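Local structure of photosystem II extrinsic protein V (Arthrospira maxima, 1F1C) at residues 64-75 with 107-118; 1-9 with 17-25. The protein binds heme c and, as an extrinsic lumenal subunit of photosystem II, probably stabilises the oxygen-evolving complex and protects it against heat inactivation. All coordinates share one frame; numbering follows the deposited sequence.

Contact 1: residues 64-75 with 107-118; sequences RDNIAALVDYIK and EDDLYNVAGYIL. With HEC (heme c), chain C.
Leu70 and Ala114 meet CB to CB at 3.7 Å where helix 67-75 crosses helix 107-118, a helix pair of the cytochrome c fold beside the heme; the segment axes pass 8.6 Å apart at 122°. Ala114 lets the backbones come close, and the apolar packing spreads to both sides of it. Toward the C-terminal end of 107-118, Leu70 and Leu118 reach tip to tip, CD1 to CD2. Ile67 CG2, anti to its own N, lies on Ala114 CB and obliquely against the Tyr111 ring. In the other direction Val71 CG2 sits 3.6 Å from Leu110 O, while Ile74 and Leu110 slide past each other, CG2 to CD1 at 3.7 Å.

Several of the same side chains line the heme pocket: Leu70 CD2 touches methyl CMA, and Ile74 CD1, Val113 CG1 and Ile117 CD1 gather round methyl CMB. Tyr73 lays one ring face over the porphyrin rim near C2A and meets axial ligand His90 edge-to-face.

The polar pairing is peripheral. Bent at chi3 and chi4 (61° and 63°), Lys75 curls across Glu107 in a salt bridge, its NZ 2.8 Å from Glu107 OE1.

Contact 2: residues 1-9 with 17-25; sequences LTEELRTFP and AVLSLKEIK
Phe8 and Ala17 exchange two backbone hydrogen bonds as the hydrogen-bonded pair of a short antiparallel beta hairpin, strands 7-9 and 16-18: Phe8 N gives to Ala17 O at 3.0 Å, and Ala17 N to Phe8 O at 2.9 Å. Thr7 and Val18 form the adjoining non-hydrogen-bonded pair. One residue further, Leu19 N donates to Arg6 O at 3.0 Å, prolonging the pairing up to the start of helix 21-34.

Apolar side chains fill in beside the backbone. The Phe8 ring turns its edge to Leu19 and Ile24, with CD1 3.7 Å from Leu19 CD1, and also packs on Ile67 of helix 67-75. Near the chain terminus Leu1 CD2 lies against Leu21 CD1.

Arg6 spans the turn between strand and helix. Its CG, beside the backbone N (chi1 -67°), rests on Ile24 CD1 at 3.9 Å; a bend at chi3 (57°) then brings the guanidinium over to Leu19 O, with NH2 3.0 Å from that oxygen, and puts Ser20 CA at the group's edge. An alanine here is likely to leave the methyl of Ile24 less covered and a gap beside the Leu19 carbonyl, where the guanidinium now lies.

Further out, both partners are held locally. A type I turn from Glu4 to Thr7 leads into the first strand, and Thr7 OG1 donates to Glu3 O at 2.8 Å. Across from it, Ser20 and Glu23 make a capping box at the helix N-terminus: Glu23 N donates to Ser20 OG, and Ser20 N is bound at 2.8 Å by the anti lone pair of Glu23 OE1.

Contact 1 lies near the centre of the chain and borders the heme, whereas contact 2 lies toward the surface, its centre about 15 Å from the centre of the chain, and away from the cofactor site. Their chemistry differs accordingly: helix packing in 64-75 with 107-118 rests on aliphatic side chains, with a single salt bridge between the segments, at one end, while 1-9 with 17-25 combines backbone hydrogen bonds in and just beyond the hairpin strands with smaller apolar patches. The two meet directly. Ile67 N, at the start of its helix, probably donates a hydrogen bond to Pro9 O (3.0 Å), and the helix containing Glu23 packs against Tyr111 and Asn112, joining the hairpin region to both helices of contact 1.

Contact 1: residues 64-75 with 107-118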
loop_
_atom_site.group_PDB
_atom_site.type_symbol
_atom_site.label_atom_id
_atom_site.label_comp_id
_atom_site.label_asym_id
_atom_site.label_seq_id
_atom_site.Cartn_x
_atom_site.Cartn_y
_atom_site.Cartn_z
ATOM N N ARG A 64 -15.667 -4.015 -10.949
ATOM C CA ARG A 64 -14.452 -3.941 -11.740
ATOM C C ARG A 64 -14.459 -5.102 -12.722
ATOM O O ARG A 64 -13.411 -5.648 -13.053
ATOM C CB ARG A 64 -13.237 -4.033 -10.819
ATOM C CG ARG A 64 -13.202 -2.962 -9.734
ATOM C CD ARG A 64 -13.114 -1.570 -10.349
ATOM N NE ARG A 64 -12.921 -0.524 -9.341
ATOM C CZ ARG A 64 -12.567 0.724 -9.623
ATOM N NH1 ARG A 64 -12.363 1.092 -10.884
ATOM N NH2 ARG A 64 -12.412 1.603 -8.643
ATOM N N ASP A 65 -15.653 -5.471 -13.182
ATOM C CA ASP A 65 -15.811 -6.590 -14.105
ATOM C C ASP A 65 -15.905 -6.251 -15.593
ATOM O O ASP A 65 -16.467 -7.020 -16.368
ATOM C CB ASP A 65 -17.021 -7.445 -13.699
ATOM C CG ASP A 65 -18.310 -6.640 -13.613
ATOM O OD1 ASP A 65 -18.331 -5.473 -14.072
ATOM O OD2 ASP A 65 -19.313 -7.182 -13.091
ATOM N N ASN A 66 -15.365 -5.104 -15.986
ATOM C CA ASN A 66 -15.336 -4.701 -17.393
ATOM C C ASN A 66 -14.038 -3.935 -17.636
ATOM O O ASN A 66 -13.482 -3.331 -16.720
ATOM C CB ASN A 66 -16.546 -3.830 -17.775
ATOM C CG ASN A 66 -16.669 -2.581 -16.930
ATOM O OD1 ASN A 66 -17.248 -2.606 -15.851
ATOM N ND2 ASN A 66 -16.115 -1.485 -17.412
ATOM N N ILE A 67 -13.550 -3.977 -18.868
ATOM C CA ILE A 67 -12.300 -3.316 -19.226
ATOM C C ILE A 67 -12.153 -1.875 -18.738
ATOM O O ILE A 67 -11.112 -1.504 -18.188
ATOM C CB ILE A 67 -12.109 -3.365 -20.754
ATOM C CG1 ILE A 67 -11.975 -4.832 -21.189
ATOM C CG2 ILE A 67 -10.898 -2.524 -21.163
ATOM C CD1 ILE A 67 -12.128 -5.059 -22.689
ATOM N N ALA A 68 -13.187 -1.060 -18.933
ATOM C CA ALA A 68 -13.124 0.338 -18.503
ATOM C C ALA A 68 -12.924 0.456 -17.000
ATOM O O ALA A 68 -12.113 1.264 -16.531
ATOM C CB ALA A 68 -14.403 1.090 -18.914
ATOM N N ALA A 69 -13.670 -0.349 -16.250
ATOM C CA ALA A 69 -13.590 -0.319 -14.800
ATOM C C ALA A 69 -12.219 -0.752 -14.331
ATOM O O ALA A 69 -11.666 -0.163 -13.402
ATOM C CB ALA A 69 -14.655 -1.213 -14.206
ATOM N N LEU A 70 -11.661 -1.769 -14.979
ATOM C CA LEU A 70 -10.342 -2.255 -14.595
ATOM C C LEU A 70 -9.282 -1.212 -14.938
ATOM O O LEU A 70 -8.360 -0.959 -14.155
ATOM C CB LEU A 70 -10.039 -3.581 -15.292
ATOM C CG LEU A 70 -10.814 -4.750 -14.667
ATOM C CD1 LEU A 70 -10.515 -6.035 -15.423
ATOM C CD2 LEU A 70 -10.427 -4.884 -13.192
ATOM N N VAL A 71 -9.421 -0.595 -16.105
ATOM C CA VAL A 71 -8.470 0.428 -16.506
ATOM C C VAL A 71 -8.510 1.593 -15.520
ATOM O O VAL A 71 -7.462 2.101 -15.112
ATOM C CB VAL A 71 -8.771 0.928 -17.927
ATOM C CG1 VAL A 71 -7.872 2.114 -18.267
ATOM C CG2 VAL A 71 -8.546 -0.200 -18.916
ATOM N N ASP A 72 -9.719 1.994 -15.122
ATOM C CA ASP A 72 -9.909 3.089 -14.168
ATOM C C ASP A 72 -9.223 2.754 -12.863
ATOM O O ASP A 72 -8.546 3.592 -12.255
ATOM C CB ASP A 72 -11.399 3.308 -13.886
ATOM C CG ASP A 72 -11.649 4.360 -12.805
ATOM O OD1 ASP A 72 -12.434 4.083 -11.873
ATOM O OD2 ASP A 72 -11.072 5.468 -12.886
ATOM N N TYR A 73 -9.421 1.515 -12.426
ATOM C CA TYR A 73 -8.844 1.046 -11.181
ATOM C C TYR A 73 -7.335 1.248 -11.117
ATOM O O TYR A 73 -6.815 1.725 -10.108
ATOM C CB TYR A 73 -9.154 -0.437 -10.964
ATOM C CG TYR A 73 -8.753 -0.875 -9.584
ATOM C CD1 TYR A 73 -9.625 -0.719 -8.500
ATOM C CD2 TYR A 73 -7.464 -1.341 -9.337
ATOM C CE1 TYR A 73 -9.212 -1.017 -7.198
ATOM C CE2 TYR A 73 -7.041 -1.628 -8.045
ATOM C CZ TYR A 73 -7.917 -1.467 -6.981
ATOM O OH TYR A 73 -7.497 -1.769 -5.707
ATOM N N ILE A 74 -6.629 0.876 -12.182
ATOM C CA ILE A 74 -5.179 1.025 -12.201
ATOM C C ILE A 74 -4.794 2.492 -12.234
ATOM O O ILE A 74 -3.798 2.893 -11.633
ATOM C CB ILE A 74 -4.554 0.310 -13.401
ATOM C CG1 ILE A 74 -4.923 -1.170 -13.348
ATOM C CG2 ILE A 74 -3.039 0.493 -13.378
ATOM C CD1 ILE A 74 -4.660 -1.925 -14.646
ATOM N N LYS A 75 -5.585 3.290 -12.937
ATOM C CA LYS A 75 -5.327 4.720 -13.012
ATOM C C LYS A 75 -5.666 5.385 -11.672
ATOM O O LYS A 75 -5.014 6.349 -11.261
ATOM C CB LYS A 75 -6.178 5.354 -14.115
ATOM C CG LYS A 75 -5.780 4.941 -15.524
ATOM C CD LYS A 75 -6.850 5.290 -16.549
ATOM C CE LYS A 75 -7.125 6.780 -16.624
ATOM N NZ LYS A 75 -5.929 7.539 -17.076
ATOM N N GLU A 107 -1.985 3.668 -21.580
ATOM C CA GLU A 107 -3.390 3.282 -21.627
ATOM C C GLU A 107 -3.543 1.956 -22.358
ATOM O O GLU A 107 -4.329 1.102 -21.949
ATOM C CB GLU A 107 -4.204 4.350 -22.354
ATOM C CG GLU A 107 -4.406 5.612 -21.548
ATOM C CD GLU A 107 -5.370 5.398 -20.410
ATOM O OE1 GLU A 107 -5.517 6.313 -19.575
ATOM O OE2 GLU A 107 -5.986 4.311 -20.359
ATOM N N ASP A 108 -2.795 1.794 -23.445
ATOM C CA ASP A 108 -2.847 0.566 -24.221
ATOM C C ASP A 108 -2.556 -0.635 -23.332
ATOM O O ASP A 108 -3.234 -1.665 -23.424
ATOM C CB ASP A 108 -1.832 0.626 -25.361
ATOM C CG ASP A 108 -2.258 1.572 -26.467
ATOM O OD1 ASP A 108 -3.193 1.228 -27.219
ATOM O OD2 ASP A 108 -1.664 2.667 -26.579
ATOM N N ASP A 109 -1.550 -0.493 -22.467
ATOM C CA ASP A 109 -1.176 -1.569 -21.559
ATOM C C ASP A 109 -2.285 -1.816 -20.554
ATOM O O ASP A 109 -2.601 -2.962 -20.242
ATOM C CB ASP A 109 0.108 -1.233 -20.799
ATOM C CG ASP A 109 1.274 -0.974 -21.716
ATOM O OD1 ASP A 109 1.583 -1.834 -22.571
ATOM O OD2 ASP A 109 1.888 0.098 -21.574
ATOM N N LEU A 110 -2.874 -0.740 -20.050
ATOM C CA LEU A 110 -3.945 -0.853 -19.078
ATOM C C LEU A 110 -5.102 -1.621 -19.671
ATOM O O LEU A 110 -5.738 -2.440 -19.004
ATOM C CB LEU A 110 -4.398 0.538 -18.630
ATOM C CG LEU A 110 -3.863 0.971 -17.262
ATOM C CD1 LEU A 110 -2.497 0.355 -16.997
ATOM C CD2 LEU A 110 -3.800 2.491 -17.204
ATOM N N TYR A 111 -5.352 -1.349 -20.940
ATOM C CA TYR A 111 -6.414 -1.995 -21.698
ATOM C C TYR A 111 -6.114 -3.498 -21.845
ATOM O O TYR A 111 -7.011 -4.340 -21.715
ATOM C CB TYR A 111 -6.495 -1.323 -23.073
ATOM C CG TYR A 111 -7.414 -1.985 -24.079
ATOM C CD1 TYR A 111 -8.772 -1.665 -24.131
ATOM C CD2 TYR A 111 -6.908 -2.882 -25.031
ATOM C CE1 TYR A 111 -9.605 -2.215 -25.122
ATOM C CE2 TYR A 111 -7.726 -3.437 -26.015
ATOM C CZ TYR A 111 -9.069 -3.094 -26.058
ATOM O OH TYR A 111 -9.858 -3.599 -27.064
ATOM N N ASN A 112 -4.847 -3.816 -22.112
ATOM C CA ASN A 112 -4.387 -5.198 -22.296
ATOM C C ASN A 112 -4.416 -5.993 -20.979
ATOM O O ASN A 112 -4.880 -7.147 -20.932
ATOM C CB ASN A 112 -2.955 -5.200 -22.862
ATOM C CG ASN A 112 -2.844 -4.497 -24.221
ATOM O OD1 ASN A 112 -1.778 -4.010 -24.584
ATOM N ND2 ASN A 112 -3.935 -4.459 -24.972
ATOM N N VAL A 113 -3.913 -5.380 -19.911
ATOM C CA VAL A 113 -3.895 -6.050 -18.622
ATOM C C VAL A 113 -5.338 -6.343 -18.219
ATOM O O VAL A 113 -5.629 -7.410 -17.672
ATOM C CB VAL A 113 -3.217 -5.180 -17.530
ATOM C CG1 VAL A 113 -3.086 -5.976 -16.234
ATOM C CG2 VAL A 113 -1.853 -4.734 -17.998
ATOM N N ALA A 114 -6.233 -5.400 -18.505
ATOM C CA ALA A 114 -7.649 -5.558 -18.181
ATOM C C ALA A 114 -8.237 -6.763 -18.918
ATOM O O ALA A 114 -9.006 -7.543 -18.354
ATOM C CB ALA A 114 -8.412 -4.282 -18.550
ATOM N N GLY A 115 -7.873 -6.905 -20.190
ATOM C CA GLY A 115 -8.362 -8.024 -20.964
ATOM C C GLY A 115 -7.783 -9.315 -20.418
ATOM O O GLY A 115 -8.476 -10.331 -20.330
ATOM N N TYR A 116 -6.503 -9.277 -20.059
ATOM C CA TYR A 116 -5.829 -10.453 -19.512
ATOM C C TYR A 116 -6.529 -10.920 -18.237
ATOM O O TYR A 116 -6.918 -12.086 -18.117
ATOM C CB TYR A 116 -4.360 -10.134 -19.194
ATOM C CG TYR A 116 -3.660 -11.250 -18.459
ATOM C CD1 TYR A 116 -3.399 -12.464 -19.086
ATOM C CD2 TYR A 116 -3.298 -11.108 -17.120
ATOM C CE1 TYR A 116 -2.797 -13.514 -18.400
ATOM C CE2 TYR A 116 -2.694 -12.147 -16.427
ATOM C CZ TYR A 116 -2.448 -13.347 -17.073
ATOM O OH TYR A 116 -1.861 -14.386 -16.388
ATOM N N ILE A 117 -6.678 -10.006 -17.283
ATOM C CA ILE A 117 -7.332 -10.328 -16.023
ATOM C C ILE A 117 -8.690 -10.982 -16.256
ATOM O O ILE A 117 -8.982 -12.017 -15.664
ATOM C CB ILE A 117 -7.521 -9.058 -15.142
ATOM C CG1 ILE A 117 -6.150 -8.562 -14.635
ATOM C CG2 ILE A 117 -8.485 -9.370 -13.984
ATOM C CD1 ILE A 117 -6.181 -7.237 -13.824
ATOM N N LEU A 118 -9.507 -10.387 -17.125
ATOM C CA LEU A 118 -10.846 -10.907 -17.420
ATOM C C LEU A 118 -10.823 -12.226 -18.186
ATOM O O LEU A 118 -11.804 -12.976 -18.184
ATOM C CB LEU A 118 -11.661 -9.880 -18.224
ATOM C CG LEU A 118 -11.893 -8.481 -17.635
ATOM C CD1 LEU A 118 -12.597 -7.624 -18.682
ATOM C CD2 LEU A 118 -12.714 -8.558 -16.361
HETATM FE FE HEC C . -3.732 -4.880 -6.782
HETATM C CHA HEC C . -6.787 -4.844 -5.297
HETATM C CHB HEC C . -5.296 -4.980 -9.914
HETATM C CHC HEC C . -0.737 -4.701 -8.393
HETATM C CHD HEC C . -2.220 -5.276 -3.783
HETATM N NA HEC C . -5.609 -4.836 -7.447
HETATM C C1A HEC C . -6.750 -4.806 -6.692
HETATM C C2A HEC C . -7.901 -4.873 -7.551
HETATM C C3A HEC C . -7.494 -4.910 -8.820
HETATM C C4A HEC C . -6.075 -4.932 -8.759
HETATM C CMA HEC C . -8.318 -4.736 -10.086
HETATM C CAA HEC C . -9.329 -4.861 -7.121
HETATM C CBA HEC C . -9.695 -6.291 -6.816
HETATM C CGA HEC C . -11.168 -6.446 -6.568
HETATM O O1A HEC C . -11.875 -5.421 -6.566
HETATM O O2A HEC C . -11.618 -7.589 -6.376
HETATM N NB HEC C . -3.147 -4.822 -8.699
HETATM C C1B HEC C . -3.926 -4.904 -9.877
HETATM C C2B HEC C . -3.133 -4.750 -11.050
HETATM C C3B HEC C . -1.872 -4.535 -10.623
HETATM C C4B HEC C . -1.868 -4.647 -9.182
HETATM C CMB HEC C . -3.582 -4.829 -12.500
HETATM C CAB HEC C . -0.788 -4.223 -11.443
HETATM C CBB HEC C . -0.751 -3.038 -12.203
HETATM N NC HEC C . -1.895 -5.005 -6.212
HETATM C C1C HEC C . -0.764 -4.932 -7.008
HETATM C C2C HEC C . 0.423 -5.076 -6.235
HETATM C C3C HEC C . 0.041 -5.176 -4.929
HETATM C C4C HEC C . -1.425 -5.178 -4.932
HETATM C CMC HEC C . 1.850 -5.179 -6.769
HETATM C CAC HEC C . 0.919 -5.396 -3.836
HETATM C CBC HEC C . 1.959 -4.471 -3.513
HETATM N ND HEC C . -4.362 -4.967 -4.927
HETATM C C1D HEC C . -3.600 -5.086 -3.786
HETATM C C2D HEC C . -4.411 -5.086 -2.617
HETATM C C3D HEC C . -5.684 -4.965 -3.042
HETATM C C4D HEC C . -5.662 -4.920 -4.480
HETATM C CMD HEC C . -3.944 -5.403 -1.177
HETATM C CAD HEC C . -6.933 -4.807 -2.169
HETATM C CBD HEC C . -7.211 -3.347 -1.811
HETATM C CGD HEC C . -8.496 -3.168 -1.008
HETATM O O1D HEC C . -9.593 -3.395 -1.550
HETATM O O2D HEC C . -8.410 -2.801 0.180
#

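Contact 2: residues 1-9 with 17-25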
loop_
_atom_site.group_PDB
_atom_site.type_symbol
_atom_site.label_atom_id
_atom_site.label_comp_id
_atom_site.label_asym_id
_atom_site.label_seq_id
_atom_site.Cartn_x
_atom_site.Cartn_y
_atom_site.Cartn_z
ATOM N N LEU A 1 -7.842 -20.275 -29.055
ATOM C CA LEU A 1 -8.566 -19.192 -28.329
ATOM C C LEU A 1 -9.512 -18.464 -29.286
ATOM O O LEU A 1 -9.143 -17.459 -29.898
ATOM C CB LEU A 1 -7.559 -18.203 -27.732
ATOM C CG LEU A 1 -8.072 -17.271 -26.629
ATOM C CD1 LEU A 1 -8.605 -18.089 -25.454
ATOM C CD2 LEU A 1 -6.939 -16.370 -26.171
ATOM N N THR A 2 -10.732 -18.984 -29.409
ATOM C CA THR A 2 -11.744 -18.408 -30.293
ATOM C C THR A 2 -12.004 -16.939 -29.986
ATOM O O THR A 2 -11.666 -16.449 -28.908
ATOM C CB THR A 2 -13.096 -19.153 -30.178
ATOM O OG1 THR A 2 -13.718 -18.834 -28.927
ATOM C CG2 THR A 2 -12.888 -20.655 -30.258
ATOM N N GLU A 3 -12.617 -16.245 -30.940
ATOM C CA GLU A 3 -12.933 -14.835 -30.774
ATOM C C GLU A 3 -13.996 -14.673 -29.693
ATOM O O GLU A 3 -14.215 -13.575 -29.178
ATOM C CB GLU A 3 -13.442 -14.250 -32.091
ATOM C CG GLU A 3 -12.435 -14.311 -33.223
ATOM C CD GLU A 3 -12.883 -13.522 -34.438
ATOM O OE1 GLU A 3 -13.094 -12.297 -34.308
ATOM O OE2 GLU A 3 -13.026 -14.127 -35.524
ATOM N N GLU A 4 -14.650 -15.779 -29.352
ATOM C CA GLU A 4 -15.688 -15.771 -28.332
ATOM C C GLU A 4 -15.094 -15.554 -26.940
ATOM O O GLU A 4 -15.532 -14.677 -26.192
ATOM C CB GLU A 4 -16.461 -17.091 -28.367
ATOM C CG GLU A 4 -17.586 -17.164 -27.351
ATOM C CD GLU A 4 -18.497 -15.952 -27.419
ATOM O OE1 GLU A 4 -19.058 -15.686 -28.507
ATOM O OE2 GLU A 4 -18.647 -15.265 -26.385
ATOM N N LEU A 5 -14.095 -16.354 -26.591
ATOM C CA LEU A 5 -13.461 -16.229 -25.291
ATOM C C LEU A 5 -12.823 -14.858 -25.148
ATOM O O LEU A 5 -12.697 -14.334 -24.039
ATOM C CB LEU A 5 -12.393 -17.307 -25.117
ATOM C CG LEU A 5 -12.882 -18.757 -25.067
ATOM C CD1 LEU A 5 -11.680 -19.678 -25.053
ATOM C CD2 LEU A 5 -13.755 -18.990 -23.833
ATOM N N ARG A 6 -12.435 -14.281 -26.281
ATOM C CA ARG A 6 -11.783 -12.981 -26.308
ATOM C C ARG A 6 -12.756 -11.810 -26.411
ATOM O O ARG A 6 -12.360 -10.702 -26.762
ATOM C CB ARG A 6 -10.773 -12.942 -27.457
ATOM C CG ARG A 6 -9.597 -13.899 -27.247
ATOM C CD ARG A 6 -9.018 -14.410 -28.555
ATOM N NE ARG A 6 -8.590 -13.329 -29.435
ATOM C CZ ARG A 6 -9.058 -13.141 -30.666
ATOM N NH1 ARG A 6 -9.973 -13.963 -31.171
ATOM N NH2 ARG A 6 -8.612 -12.128 -31.396
ATOM N N THR A 7 -14.024 -12.065 -26.100
ATOM C CA THR A 7 -15.053 -11.029 -26.119
ATOM C C THR A 7 -15.316 -10.650 -24.660
ATOM O O THR A 7 -15.763 -11.488 -23.880
ATOM C CB THR A 7 -16.382 -11.540 -26.729
ATOM O OG1 THR A 7 -16.175 -11.960 -28.086
ATOM C CG2 THR A 7 -17.423 -10.437 -26.719
ATOM N N PHE A 8 -15.035 -9.400 -24.290
ATOM C CA PHE A 8 -15.251 -8.964 -22.919
ATOM C C PHE A 8 -16.116 -7.723 -22.872
ATOM O O PHE A 8 -16.285 -7.037 -23.877
ATOM C CB PHE A 8 -13.925 -8.631 -22.232
ATOM C CG PHE A 8 -12.822 -9.580 -22.551
ATOM C CD1 PHE A 8 -12.002 -9.359 -23.649
ATOM C CD2 PHE A 8 -12.615 -10.716 -21.772
ATOM C CE1 PHE A 8 -10.990 -10.256 -23.972
ATOM C CE2 PHE A 8 -11.603 -11.623 -22.085
ATOM C CZ PHE A 8 -10.789 -11.394 -23.188
ATOM N N PRO A 9 -16.684 -7.423 -21.699
ATOM C CA PRO A 9 -17.520 -6.232 -21.576
ATOM C C PRO A 9 -16.510 -5.090 -21.510
ATOM O O PRO A 9 -15.631 -5.100 -20.646
ATOM C CB PRO A 9 -18.223 -6.426 -20.232
ATOM C CG PRO A 9 -18.032 -7.878 -19.906
ATOM C CD PRO A 9 -16.680 -8.192 -20.446
ATOM N N ALA A 17 -16.300 -5.988 -26.562
ATOM C CA ALA A 17 -15.106 -5.693 -27.336
ATOM C C ALA A 17 -14.347 -6.990 -27.559
ATOM O O ALA A 17 -14.248 -7.833 -26.669
ATOM C CB ALA A 17 -14.229 -4.705 -26.597
ATOM N N VAL A 18 -13.812 -7.163 -28.750
ATOM C CA VAL A 18 -13.063 -8.363 -29.038
ATOM C C VAL A 18 -11.593 -7.991 -29.054
ATOM O O VAL A 18 -11.148 -7.257 -29.928
ATOM C CB VAL A 18 -13.467 -8.954 -30.396
ATOM C CG1 VAL A 18 -12.797 -10.309 -30.593
ATOM C CG2 VAL A 18 -14.986 -9.086 -30.471
ATOM N N LEU A 19 -10.842 -8.464 -28.070
ATOM C CA LEU A 19 -9.423 -8.159 -28.031
ATOM C C LEU A 19 -8.642 -9.167 -28.849
ATOM O O LEU A 19 -9.039 -10.320 -28.981
ATOM C CB LEU A 19 -8.899 -8.161 -26.593
ATOM C CG LEU A 19 -9.103 -6.869 -25.806
ATOM C CD1 LEU A 19 -10.593 -6.607 -25.628
ATOM C CD2 LEU A 19 -8.404 -6.983 -24.456
ATOM N N SER A 20 -7.528 -8.721 -29.408
ATOM C CA SER A 20 -6.692 -9.612 -30.191
ATOM C C SER A 20 -5.890 -10.429 -29.192
ATOM O O SER A 20 -5.656 -9.993 -28.063
ATOM C CB SER A 20 -5.725 -8.820 -31.070
ATOM O OG SER A 20 -4.652 -8.313 -30.288
ATOM N N LEU A 21 -5.471 -11.612 -29.610
ATOM C CA LEU A 21 -4.678 -12.470 -28.756
ATOM C C LEU A 21 -3.371 -11.756 -28.441
ATOM O O LEU A 21 -2.866 -11.842 -27.324
ATOM C CB LEU A 21 -4.405 -13.807 -29.457
ATOM C CG LEU A 21 -3.494 -14.784 -28.702
ATOM C CD1 LEU A 21 -4.023 -14.982 -27.284
ATOM C CD2 LEU A 21 -3.424 -16.104 -29.443
ATOM N N LYS A 22 -2.835 -11.033 -29.419
ATOM C CA LYS A 22 -1.582 -10.312 -29.223
ATOM C C LYS A 22 -1.657 -9.361 -28.030
ATOM O O LYS A 22 -0.738 -9.306 -27.213
ATOM C CB LYS A 22 -1.217 -9.524 -30.485
ATOM C CG LYS A 22 0.177 -8.910 -30.441
ATOM C CD LYS A 22 0.536 -8.198 -31.745
ATOM C CE LYS A 22 -0.153 -6.842 -31.873
ATOM N NZ LYS A 22 0.306 -5.866 -30.839
ATOM N N GLU A 23 -2.754 -8.617 -27.930
ATOM C CA GLU A 23 -2.937 -7.665 -26.841
ATOM C C GLU A 23 -2.946 -8.373 -25.495
ATOM O O GLU A 23 -2.385 -7.878 -24.514
ATOM C CB GLU A 23 -4.238 -6.890 -27.032
ATOM C CG GLU A 23 -4.252 -6.031 -28.290
ATOM C CD GLU A 23 -5.606 -5.401 -28.550
ATOM O OE1 GLU A 23 -6.595 -6.154 -28.686
ATOM O OE2 GLU A 23 -5.679 -4.156 -28.613
ATOM N N ILE A 24 -3.584 -9.536 -25.451
ATOM C CA ILE A 24 -3.653 -10.313 -24.226
ATOM C C ILE A 24 -2.265 -10.807 -23.819
ATOM O O ILE A 24 -1.952 -10.867 -22.627
ATOM C CB ILE A 24 -4.615 -11.506 -24.389
ATOM C CG1 ILE A 24 -6.031 -10.987 -24.653
ATOM C CG2 ILE A 24 -4.608 -12.359 -23.142
ATOM C CD1 ILE A 24 -7.017 -12.075 -25.004
ATOM N N LYS A 25 -1.436 -11.163 -24.799
ATOM C CA LYS A 25 -0.078 -11.625 -24.517
ATOM C C LYS A 25 0.659 -10.489 -23.833
ATOM O O LYS A 25 1.438 -10.708 -22.908
ATOM C CB LYS A 25 0.667 -11.979 -25.810
ATOM C CG LYS A 25 0.314 -13.326 -26.436
ATOM C CD LYS A 25 0.820 -14.485 -25.590
ATOM C CE LYS A 25 0.580 -15.826 -26.279
ATOM N NZ LYS A 25 1.011 -16.981 -25.437
#